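Local coordinates for protein (hdlp (histone deacetylase-like protein)) (Aquifex aeolicus, PDB 1C3P) that probably acts as a zinc-dependent deacetylase of the histone deacetylase family and may take part in acetoin breakdown, at residues A[5-10]-A[107-112]; A[13-18]-A[99-104]; A[19-24]-A[139-144]; A[85-88]-A[92-95]. One frame throughout, in Å; residues are numbered along the deposited sequence.

Contact 1 (A[5-10]-A[107-112])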
# COMPACT_ATOMS: atom_id res chain seq x y z
N LYS A 5 -0.53 16.43 6.69
CA LYS A 5 -1.87 15.93 6.96
C LYS A 5 -2.02 14.41 6.88
O LYS A 5 -1.36 13.76 6.06
CB LYS A 5 -2.82 16.54 5.94
CG LYS A 5 -2.86 18.07 5.91
CD LYS A 5 -3.45 18.63 7.20
CE LYS A 5 -3.63 20.16 7.11
NZ LYS A 5 -4.16 20.71 8.39
N LEU A 6 -2.92 13.89 7.69
CA LEU A 6 -3.23 12.46 7.66
C LEU A 6 -4.69 12.38 7.23
O LEU A 6 -5.55 13.00 7.83
CB LEU A 6 -3.04 11.84 9.04
CG LEU A 6 -3.10 10.31 9.09
CD1 LEU A 6 -3.05 9.87 10.54
CD2 LEU A 6 -4.37 9.78 8.46
N ILE A 7 -4.99 11.62 6.18
CA ILE A 7 -6.37 11.49 5.71
C ILE A 7 -6.96 10.22 6.30
O ILE A 7 -6.41 9.14 6.10
CB ILE A 7 -6.45 11.40 4.18
CG1 ILE A 7 -5.59 12.49 3.55
CG2 ILE A 7 -7.90 11.63 3.71
CD1 ILE A 7 -5.70 12.56 2.09
N GLY A 8 -8.05 10.35 7.05
CA GLY A 8 -8.66 9.16 7.62
C GLY A 8 -9.97 9.41 8.33
O GLY A 8 -10.47 10.54 8.39
N THR A 9 -10.54 8.33 8.86
CA THR A 9 -11.79 8.38 9.60
C THR A 9 -11.95 7.06 10.35
O THR A 9 -11.45 6.03 9.90
CB THR A 9 -13.02 8.53 8.69
OG1 THR A 9 -14.21 8.33 9.47
CG2 THR A 9 -13.00 7.50 7.58
N LEU A 10 -12.63 7.09 11.49
CA LEU A 10 -12.84 5.86 12.24
C LEU A 10 -13.90 4.98 11.57
O LEU A 10 -14.06 3.81 11.93
CB LEU A 10 -13.25 6.15 13.69
CG LEU A 10 -12.19 6.71 14.65
CD1 LEU A 10 -11.02 5.75 14.70
CD2 LEU A 10 -11.73 8.07 14.19
N THR A 107 -10.49 5.42 -1.64
CA THR A 107 -10.12 6.03 -2.92
C THR A 107 -10.32 7.54 -2.90
O THR A 107 -9.49 8.29 -3.42
CB THR A 107 -10.93 5.37 -4.05
OG1 THR A 107 -10.61 3.97 -4.06
CG2 THR A 107 -10.60 6.00 -5.42
N GLY A 108 -11.41 8.00 -2.30
CA GLY A 108 -11.60 9.43 -2.21
C GLY A 108 -10.45 9.99 -1.38
O GLY A 108 -10.00 11.11 -1.63
N SER A 109 -9.98 9.23 -0.39
CA SER A 109 -8.88 9.67 0.47
C SER A 109 -7.57 9.83 -0.31
O SER A 109 -6.69 10.63 0.06
CB SER A 109 -8.71 8.69 1.64
OG SER A 109 -9.86 8.68 2.46
N THR A 110 -7.42 9.05 -1.37
CA THR A 110 -6.24 9.17 -2.21
C THR A 110 -6.34 10.43 -3.05
O THR A 110 -5.33 11.10 -3.25
CB THR A 110 -6.06 7.93 -3.09
OG1 THR A 110 -5.55 6.87 -2.27
CG2 THR A 110 -5.11 8.22 -4.28
N VAL A 111 -7.54 10.76 -3.51
CA VAL A 111 -7.69 11.99 -4.27
C VAL A 111 -7.42 13.16 -3.31
O VAL A 111 -6.76 14.14 -3.67
CB VAL A 111 -9.11 12.12 -4.90
CG1 VAL A 111 -9.24 13.48 -5.57
CG2 VAL A 111 -9.33 11.02 -5.94
N GLN A 112 -7.90 13.05 -2.08
CA GLN A 112 -7.66 14.10 -1.09
C GLN A 112 -6.17 14.24 -0.83
O GLN A 112 -5.65 15.34 -0.70
CB GLN A 112 -8.39 13.79 0.22
CG GLN A 112 -9.89 13.75 0.07
CD GLN A 112 -10.58 13.41 1.36
OE1 GLN A 112 -10.95 14.29 2.15
NE2 GLN A 112 -10.75 12.11 1.60
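Ser109 is the first residue of 107-112 to meet Ile7, and it does so at two points. Its CB lies 3.7 Å from Ile7 CG2, while its backbone O stands only 3.0 Å from Ile7 CD1, a tight approach of carbon to oxygen with no hydrogen bond behind it. A small residue suits this place, because strand and helix run close: the CA atoms of Ile7 and Ser109 are 6.1 Å apart. The buried hydroxyl of Ser109 is turned beside its own backbone N (chi1 -64°) and is satisfied by Ser49 OG, with Leu105 O and Tyr12 OH also bonded to it.

Strand 4-8 lies between strands 46-48 and 122-125 in the parallel sheet of this arginase-like alpha/beta fold, and helix 98-118 belongs to the crossover that joins those two neighbours. Ile7 is therefore a strand residue facing the helix that passes over it, and its beta-branched, wholly apolar side chain fits a buried helix-sheet layer.

One turn further on, Gln112 offers aliphatic surface: its CB is 3.5 Å from Ile7 CD1, and its backbone C is 3.4 Å from the same methyl. The extended end of Ile7 (chi2 -175°) carries CD1 forward against both residues of the helix, and Ala113 touches Ile7 as well.

Contact 2 (A[13-18]-A[99-104])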
# COMPACT_ATOMS: atom_id res chain seq x y z
N GLY A 13 -13.73 1.34 10.30
CA GLY A 13 -13.97 0.25 11.24
C GLY A 13 -15.27 -0.50 11.03
O GLY A 13 -15.40 -1.63 11.48
N LYS A 14 -16.23 0.13 10.35
CA LYS A 14 -17.53 -0.50 10.08
C LYS A 14 -17.62 -1.19 8.72
O LYS A 14 -18.67 -1.74 8.37
CB LYS A 14 -18.66 0.53 10.19
CG LYS A 14 -19.08 0.87 11.62
CD LYS A 14 -19.73 -0.32 12.36
CE LYS A 14 -21.10 -0.74 11.78
NZ LYS A 14 -21.04 -1.27 10.39
N TYR A 15 -16.53 -1.16 7.95
CA TYR A 15 -16.50 -1.79 6.62
C TYR A 15 -15.34 -2.78 6.59
O TYR A 15 -14.46 -2.69 5.74
CB TYR A 15 -16.30 -0.73 5.54
CG TYR A 15 -17.25 0.43 5.68
CD1 TYR A 15 -16.80 1.74 5.58
CD2 TYR A 15 -18.59 0.21 6.01
CE1 TYR A 15 -17.66 2.82 5.81
CE2 TYR A 15 -19.46 1.27 6.24
CZ TYR A 15 -18.99 2.57 6.14
OH TYR A 15 -19.83 3.64 6.40
N ARG A 16 -15.34 -3.72 7.53
CA ARG A 16 -14.29 -4.73 7.64
C ARG A 16 -14.63 -5.90 6.72
O ARG A 16 -15.79 -6.11 6.37
CB ARG A 16 -14.22 -5.28 9.07
CG ARG A 16 -14.14 -4.25 10.18
CD ARG A 16 -12.78 -3.58 10.29
NE ARG A 16 -12.74 -2.73 11.48
CZ ARG A 16 -12.94 -3.17 12.72
NH1 ARG A 16 -13.21 -4.45 12.95
NH2 ARG A 16 -12.90 -2.33 13.75
N TYR A 17 -13.61 -6.65 6.31
CA TYR A 17 -13.87 -7.81 5.48
C TYR A 17 -14.46 -8.89 6.38
O TYR A 17 -14.34 -8.83 7.61
CB TYR A 17 -12.59 -8.30 4.80
CG TYR A 17 -12.15 -7.42 3.64
CD1 TYR A 17 -11.95 -6.05 3.80
CD2 TYR A 17 -11.94 -7.98 2.37
CE1 TYR A 17 -11.54 -5.25 2.74
CE2 TYR A 17 -11.53 -7.19 1.30
CZ TYR A 17 -11.33 -5.82 1.49
OH TYR A 17 -10.90 -5.03 0.45
N PRO A 18 -15.09 -9.89 5.78
CA PRO A 18 -15.68 -10.93 6.61
C PRO A 18 -14.74 -11.89 7.32
O PRO A 18 -13.52 -11.88 7.14
CB PRO A 18 -16.57 -11.67 5.62
CG PRO A 18 -15.70 -11.65 4.39
CD PRO A 18 -15.37 -10.16 4.36
N MET A 99 -16.63 -3.59 -0.05
CA MET A 99 -16.49 -3.69 -1.52
C MET A 99 -16.75 -2.41 -2.28
O MET A 99 -16.15 -2.18 -3.33
CB MET A 99 -17.37 -4.82 -2.07
CG MET A 99 -18.81 -4.43 -2.33
SD MET A 99 -19.77 -5.97 -2.52
CE MET A 99 -18.96 -6.70 -3.99
N PHE A 100 -17.65 -1.57 -1.79
CA PHE A 100 -17.86 -0.30 -2.49
C PHE A 100 -17.78 0.91 -1.56
O PHE A 100 -17.06 1.86 -1.83
CB PHE A 100 -19.20 -0.25 -3.22
CG PHE A 100 -19.40 1.02 -3.99
CD1 PHE A 100 -18.72 1.22 -5.19
CD2 PHE A 100 -20.17 2.06 -3.46
CE1 PHE A 100 -18.80 2.45 -5.86
CE2 PHE A 100 -20.25 3.29 -4.12
CZ PHE A 100 -19.57 3.48 -5.32
N THR A 101 -18.50 0.87 -0.44
CA THR A 101 -18.47 2.02 0.47
C THR A 101 -17.08 2.23 1.06
O THR A 101 -16.52 3.31 0.96
CB THR A 101 -19.51 1.84 1.58
OG1 THR A 101 -20.81 1.77 0.98
CG2 THR A 101 -19.48 3.02 2.53
N GLY A 102 -16.52 1.19 1.67
CA GLY A 102 -15.19 1.29 2.25
C GLY A 102 -14.16 1.57 1.17
O GLY A 102 -13.28 2.41 1.33
N SER A 103 -14.27 0.86 0.04
CA SER A 103 -13.33 1.08 -1.06
C SER A 103 -13.44 2.50 -1.60
O SER A 103 -12.43 3.15 -1.88
CB SER A 103 -13.56 0.07 -2.19
OG SER A 103 -13.23 -1.24 -1.74
N SER A 104 -14.67 3.00 -1.75
CA SER A 104 -14.83 4.37 -2.24
C SER A 104 -14.25 5.40 -1.27
O SER A 104 -13.76 6.46 -1.67
CB SER A 104 -16.32 4.68 -2.47
OG SER A 104 -16.77 3.98 -3.61
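Tyr15 lays one face of its ring over the methyl of Thr101. CG2 of Thr101 is 3.9 Å from the centroid of the Tyr15 ring and 23° off its normal, a CH-pi contact displaced toward the hydroxyl-bearing rim, where Thr101 CG2 comes within 3.7 Å of Tyr15 CZ. Threonine suits the place because its methyl and hydroxyl do different work. Its CG2 is anti to the backbone N and reaches the ring, while OG1 sits beside that N (chi1 -61°) and hydrogen-bonds Glu73 OE2; the other oxygen of the same carboxylate accepts from the backbone N of Phe100.

At Gly102 the helix presents bare backbone. Its CA is 3.7 Å from Tyr15 CD1, approaching the ring obliquely, and the CA atoms of Tyr15 and Gly102 are 5.5 Å apart, a close approach made where the helix carries no side chain. The contact thus joins the loop that follows strand 4-8 to the first turns of helix 98-118, near the surface of the alpha/beta fold.

Those first turns depart from regular alpha geometry in a wider pi-type turn at 99-102. Phe100, within that turn, has its O gripped twice by Ser104: Ser104 N is 2.6 Å from Phe100 O, and Ser104 OG lies 2.8 Å from it, the two arriving from opposite faces of the carbonyl plane, with OG tilted 35° from that plane. Further along the loop, Tyr17 OH hydrogen-bonds Phe141 O, tying 13-18 to the loop that precedes helix 146-156.

Contact 3 (A[19-24]-A[139-144])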
# COMPACT_ATOMS: atom_id res chain seq x y z
N LYS A 19 -15.36 -12.68 8.18
CA LYS A 19 -14.78 -13.77 8.93
C LYS A 19 -13.28 -14.02 8.78
O LYS A 19 -12.42 -13.28 9.26
CB LYS A 19 -15.49 -15.03 8.45
CG LYS A 19 -15.43 -15.09 6.92
CD LYS A 19 -16.01 -16.33 6.27
CE LYS A 19 -15.69 -16.28 4.78
NZ LYS A 19 -16.26 -17.41 4.01
N ASN A 20 -13.03 -15.14 8.10
CA ASN A 20 -11.76 -15.73 7.75
C ASN A 20 -10.76 -14.80 7.06
O ASN A 20 -9.55 -15.00 7.15
CB ASN A 20 -12.05 -16.91 6.83
CG ASN A 20 -11.35 -18.18 7.25
OD1 ASN A 20 -11.53 -18.66 8.37
ND2 ASN A 20 -10.55 -18.74 6.35
N HIS A 21 -11.29 -13.81 6.35
CA HIS A 21 -10.47 -12.88 5.58
C HIS A 21 -9.36 -12.13 6.34
O HIS A 21 -9.57 -11.65 7.45
CB HIS A 21 -11.37 -11.85 4.90
CG HIS A 21 -10.75 -11.22 3.69
ND1 HIS A 21 -11.05 -11.63 2.41
CD2 HIS A 21 -9.79 -10.28 3.57
CE1 HIS A 21 -10.31 -10.96 1.55
NE2 HIS A 21 -9.53 -10.13 2.23
N PRO A 22 -8.16 -12.05 5.74
CA PRO A 22 -7.04 -11.35 6.38
C PRO A 22 -7.31 -9.87 6.70
O PRO A 22 -6.67 -9.29 7.58
CB PRO A 22 -5.91 -11.52 5.35
CG PRO A 22 -6.26 -12.86 4.72
CD PRO A 22 -7.73 -12.62 4.45
N LEU A 23 -8.26 -9.26 5.99
CA LEU A 23 -8.60 -7.85 6.21
C LEU A 23 -9.77 -7.67 7.19
O LEU A 23 -10.40 -6.60 7.24
CB LEU A 23 -8.89 -7.16 4.87
CG LEU A 23 -7.64 -7.07 3.98
CD1 LEU A 23 -8.01 -6.48 2.61
CD2 LEU A 23 -6.61 -6.19 4.68
N LYS A 24 -10.04 -8.72 7.96
CA LYS A 24 -11.07 -8.71 9.00
C LYS A 24 -10.65 -7.69 10.09
O LYS A 24 -11.48 -7.00 10.68
CB LYS A 24 -11.17 -10.11 9.61
CG LYS A 24 -11.94 -10.20 10.91
CD LYS A 24 -11.19 -11.08 11.92
CE LYS A 24 -10.88 -12.47 11.36
NZ LYS A 24 -10.06 -13.30 12.30
N ASN A 139 -9.58 -8.08 -7.57
CA ASN A 139 -8.42 -8.94 -7.50
C ASN A 139 -7.59 -8.67 -6.25
O ASN A 139 -7.41 -7.52 -5.86
CB ASN A 139 -7.57 -8.70 -8.77
CG ASN A 139 -6.30 -9.51 -8.78
OD1 ASN A 139 -6.32 -10.75 -8.75
ND2 ASN A 139 -5.16 -8.82 -8.85
N GLY A 140 -7.11 -9.75 -5.63
CA GLY A 140 -6.27 -9.61 -4.45
C GLY A 140 -6.85 -8.80 -3.30
O GLY A 140 -6.13 -8.01 -2.68
N PHE A 141 -8.13 -9.01 -3.01
CA PHE A 141 -8.83 -8.31 -1.93
C PHE A 141 -9.16 -6.89 -2.33
O PHE A 141 -9.76 -6.17 -1.54
CB PHE A 141 -7.97 -8.18 -0.66
CG PHE A 141 -7.37 -9.47 -0.16
CD1 PHE A 141 -6.35 -9.42 0.81
CD2 PHE A 141 -7.82 -10.71 -0.59
CE1 PHE A 141 -5.80 -10.57 1.32
CE2 PHE A 141 -7.26 -11.88 -0.08
CZ PHE A 141 -6.25 -11.81 0.88
N CYS A 142 -8.76 -6.46 -3.52
CA CYS A 142 -9.04 -5.10 -3.95
C CYS A 142 -10.18 -5.00 -4.97
O CYS A 142 -10.25 -5.81 -5.91
CB CYS A 142 -7.77 -4.48 -4.57
SG CYS A 142 -6.35 -4.45 -3.45
N TYR A 143 -11.06 -4.02 -4.77
CA TYR A 143 -12.18 -3.79 -5.67
C TYR A 143 -12.01 -2.51 -6.48
O TYR A 143 -12.47 -2.43 -7.61
CB TYR A 143 -13.51 -3.69 -4.91
CG TYR A 143 -13.76 -4.84 -3.95
CD1 TYR A 143 -13.23 -4.82 -2.67
CD2 TYR A 143 -14.54 -5.94 -4.34
CE1 TYR A 143 -13.48 -5.88 -1.77
CE2 TYR A 143 -14.78 -6.99 -3.46
CZ TYR A 143 -14.25 -6.95 -2.17
OH TYR A 143 -14.52 -7.96 -1.28
N ILE A 144 -11.35 -1.51 -5.90
CA ILE A 144 -11.11 -0.25 -6.59
C ILE A 144 -9.62 0.03 -6.49
O ILE A 144 -9.04 -0.06 -5.41
CB ILE A 144 -11.91 0.88 -5.94
CG1 ILE A 144 -13.40 0.53 -5.97
CG2 ILE A 144 -11.58 2.21 -6.60
CD1 ILE A 144 -14.34 1.59 -5.37
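Phe141 presents one ring face to the edge of the His21 imidazole, a T-shaped pair joining two loops of the alpha/beta deacetylase fold: the one between strand 4-8 and helix 28-37, and the one between strand 122-125 and helix 146-156. Phe141 has the most surface buried here. Its side chain is about 7 Å from that of His170 and about 8 Å from that of Asp258, both zinc ligands of this protein, consistent with the family pattern in which a phenylalanine at this position lines the narrow channel leading to the metal.

Residues 139-142 form a type I' beta turn, with Gly140 and Phe141 both at positive phi; glycine adopts that conformation readily, whereas Phe141 takes it up at the turn's other central position and is aimed at the opposing loop. Asn139 and Cys142 close the turn with backbone hydrogen bonds in both directions.

His21 reaches across with CG anti to its backbone N (chi1 -157°). The two ring centroids are 4.2 Å apart and the planes meet at 64°. A flat, polar-edged ring suits the place, since its narrow rim can approach closely: NE2 of His21 stands over the middle of the phenyl ring and is 3.3 Å from Phe141 CG.

Apolar neighbours complete the contact. Pro22, crossing Phe141 at about a right angle, sets its CD 3.9 Å from Phe141 CZ. Leu23 reaches the base of the aromatic side chain, where its CD1 is 3.7 Å from Phe141 CB.

Contact 4 (A[85-88]-A[92-95])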
# COMPACT_ATOMS: atom_id res chain seq x y z
N LYS A 85 -17.33 -12.77 -14.46
CA LYS A 85 -16.96 -11.54 -15.14
C LYS A 85 -16.16 -10.51 -14.33
O LYS A 85 -15.20 -9.92 -14.84
CB LYS A 85 -18.22 -10.86 -15.67
CG LYS A 85 -17.99 -9.48 -16.27
CD LYS A 85 -17.45 -9.54 -17.68
CE LYS A 85 -18.56 -9.90 -18.64
NZ LYS A 85 -19.65 -8.89 -18.57
N TYR A 86 -16.54 -10.31 -13.07
CA TYR A 86 -15.90 -9.28 -12.25
C TYR A 86 -15.08 -9.78 -11.07
O TYR A 86 -14.55 -8.97 -10.30
CB TYR A 86 -16.97 -8.33 -11.75
CG TYR A 86 -17.73 -7.68 -12.88
CD1 TYR A 86 -17.10 -6.81 -13.76
CD2 TYR A 86 -19.10 -7.92 -13.05
CE1 TYR A 86 -17.80 -6.18 -14.78
CE2 TYR A 86 -19.81 -7.30 -14.06
CZ TYR A 86 -19.15 -6.42 -14.92
OH TYR A 86 -19.86 -5.81 -15.92
N ASN A 87 -15.02 -11.10 -10.92
CA ASN A 87 -14.24 -11.75 -9.85
C ASN A 87 -14.77 -11.39 -8.46
O ASN A 87 -14.02 -11.36 -7.48
CB ASN A 87 -12.76 -11.34 -9.98
CG ASN A 87 -11.78 -12.39 -9.44
OD1 ASN A 87 -10.58 -12.13 -9.28
ND2 ASN A 87 -12.29 -13.59 -9.19
N ILE A 88 -16.08 -11.14 -8.38
CA ILE A 88 -16.71 -10.79 -7.11
C ILE A 88 -17.47 -11.96 -6.49
O ILE A 88 -18.09 -12.73 -7.20
CB ILE A 88 -17.75 -9.65 -7.32
CG1 ILE A 88 -17.02 -8.38 -7.73
CG2 ILE A 88 -18.53 -9.39 -6.05
CD1 ILE A 88 -16.06 -7.94 -6.69
N GLU A 92 -11.79 -14.57 -1.87
CA GLU A 92 -10.86 -13.48 -2.11
C GLU A 92 -11.47 -12.07 -2.13
O GLU A 92 -11.04 -11.19 -1.36
CB GLU A 92 -10.13 -13.79 -3.42
CG GLU A 92 -9.23 -12.71 -3.96
CD GLU A 92 -8.38 -13.23 -5.11
OE1 GLU A 92 -8.07 -12.44 -6.04
OE2 GLU A 92 -8.00 -14.43 -5.06
N ASN A 93 -12.46 -11.86 -2.99
CA ASN A 93 -13.13 -10.56 -3.12
C ASN A 93 -14.62 -10.79 -2.84
O ASN A 93 -15.46 -10.69 -3.73
CB ASN A 93 -12.92 -10.05 -4.54
CG ASN A 93 -11.47 -10.17 -4.98
OD1 ASN A 93 -10.57 -9.59 -4.35
ND2 ASN A 93 -11.23 -10.94 -6.04
N PRO A 94 -14.95 -11.04 -1.57
CA PRO A 94 -16.31 -11.31 -1.08
C PRO A 94 -17.27 -10.15 -1.13
O PRO A 94 -16.87 -9.01 -1.28
CB PRO A 94 -16.08 -11.73 0.37
CG PRO A 94 -14.60 -12.07 0.42
CD PRO A 94 -14.03 -10.98 -0.42
N VAL A 95 -18.56 -10.46 -1.01
CA VAL A 95 -19.56 -9.41 -0.93
C VAL A 95 -19.48 -8.87 0.51
O VAL A 95 -19.49 -9.64 1.46
CB VAL A 95 -20.97 -9.99 -1.18
CG1 VAL A 95 -22.04 -8.97 -0.80
CG2 VAL A 95 -21.11 -10.36 -2.65
O HOH W 1 -13.96 -13.41 -5.56
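The amide planes of Asn87 and Asn93 stand 72° apart, so the two groups meet across one another without stacking. ND2 of Asn93 donates to the backbone O of Asn87 at 3.2 Å, arriving in the plane of that carbonyl, while the acceptor lies 15° out of the Asn93 amide plane. The same ND2 also makes a weak bond, 3.5 Å long, to OE1 of Glu92. With CG beside its backbone N (chi1 -47°), the Asn93 amide is brought toward 85-88.

Asn87 is where the backbone leaves helical phi/psi. Its positive phi, which asparagine tolerates well, turns the chain there. Water 1 lies 2.8 Å from Asn87 O, to which it donates, and accepts a weak bond from Asn93 N.

Beside these bonds Ile88 packs on the backbone, its CA 3.6 Å from Asn93 O. The apolar branched ends of Ile88 and Val95 touch loosely, CG2 of Ile88 to CG2 of Val95 being 4.4 Å.

Glu92 OE1 accepts from Gly140 N, and Asn93 OD1 from Phe141 N. Asparagine suits its place because one short planar group can donate and accept at once. By these two hydrogen bonds the connection between helices 82-86 and 98-118 supports the turn that carries Phe141, the phenylalanine lying near the zinc-binding residues His170 and Asp258.

Overall arrangement
Contact 1 is the buried one, apolar helix-sheet packing, whereas contact 2 lies near the surface and contacts 3 and 4 are partly buried among loops. Contacts 1 and 2 share helix 98-118, which meets strand 4-8 in its middle and the following loop near its start. That loop continues from contact 2 into contact 3, their centres about 9 Å apart. Chemistry follows place: an aliphatic side chain on helix backbone and side chains in contact 1, methyl-aromatic in contact 2, aromatic and aliphatic in contact 3, and amide and water bonds in contact 4. Contacts 3 and 4 are joined by hydrogen bonds, including Tyr143 OH to Pro94 O, while contacts 1 and 4 do not touch.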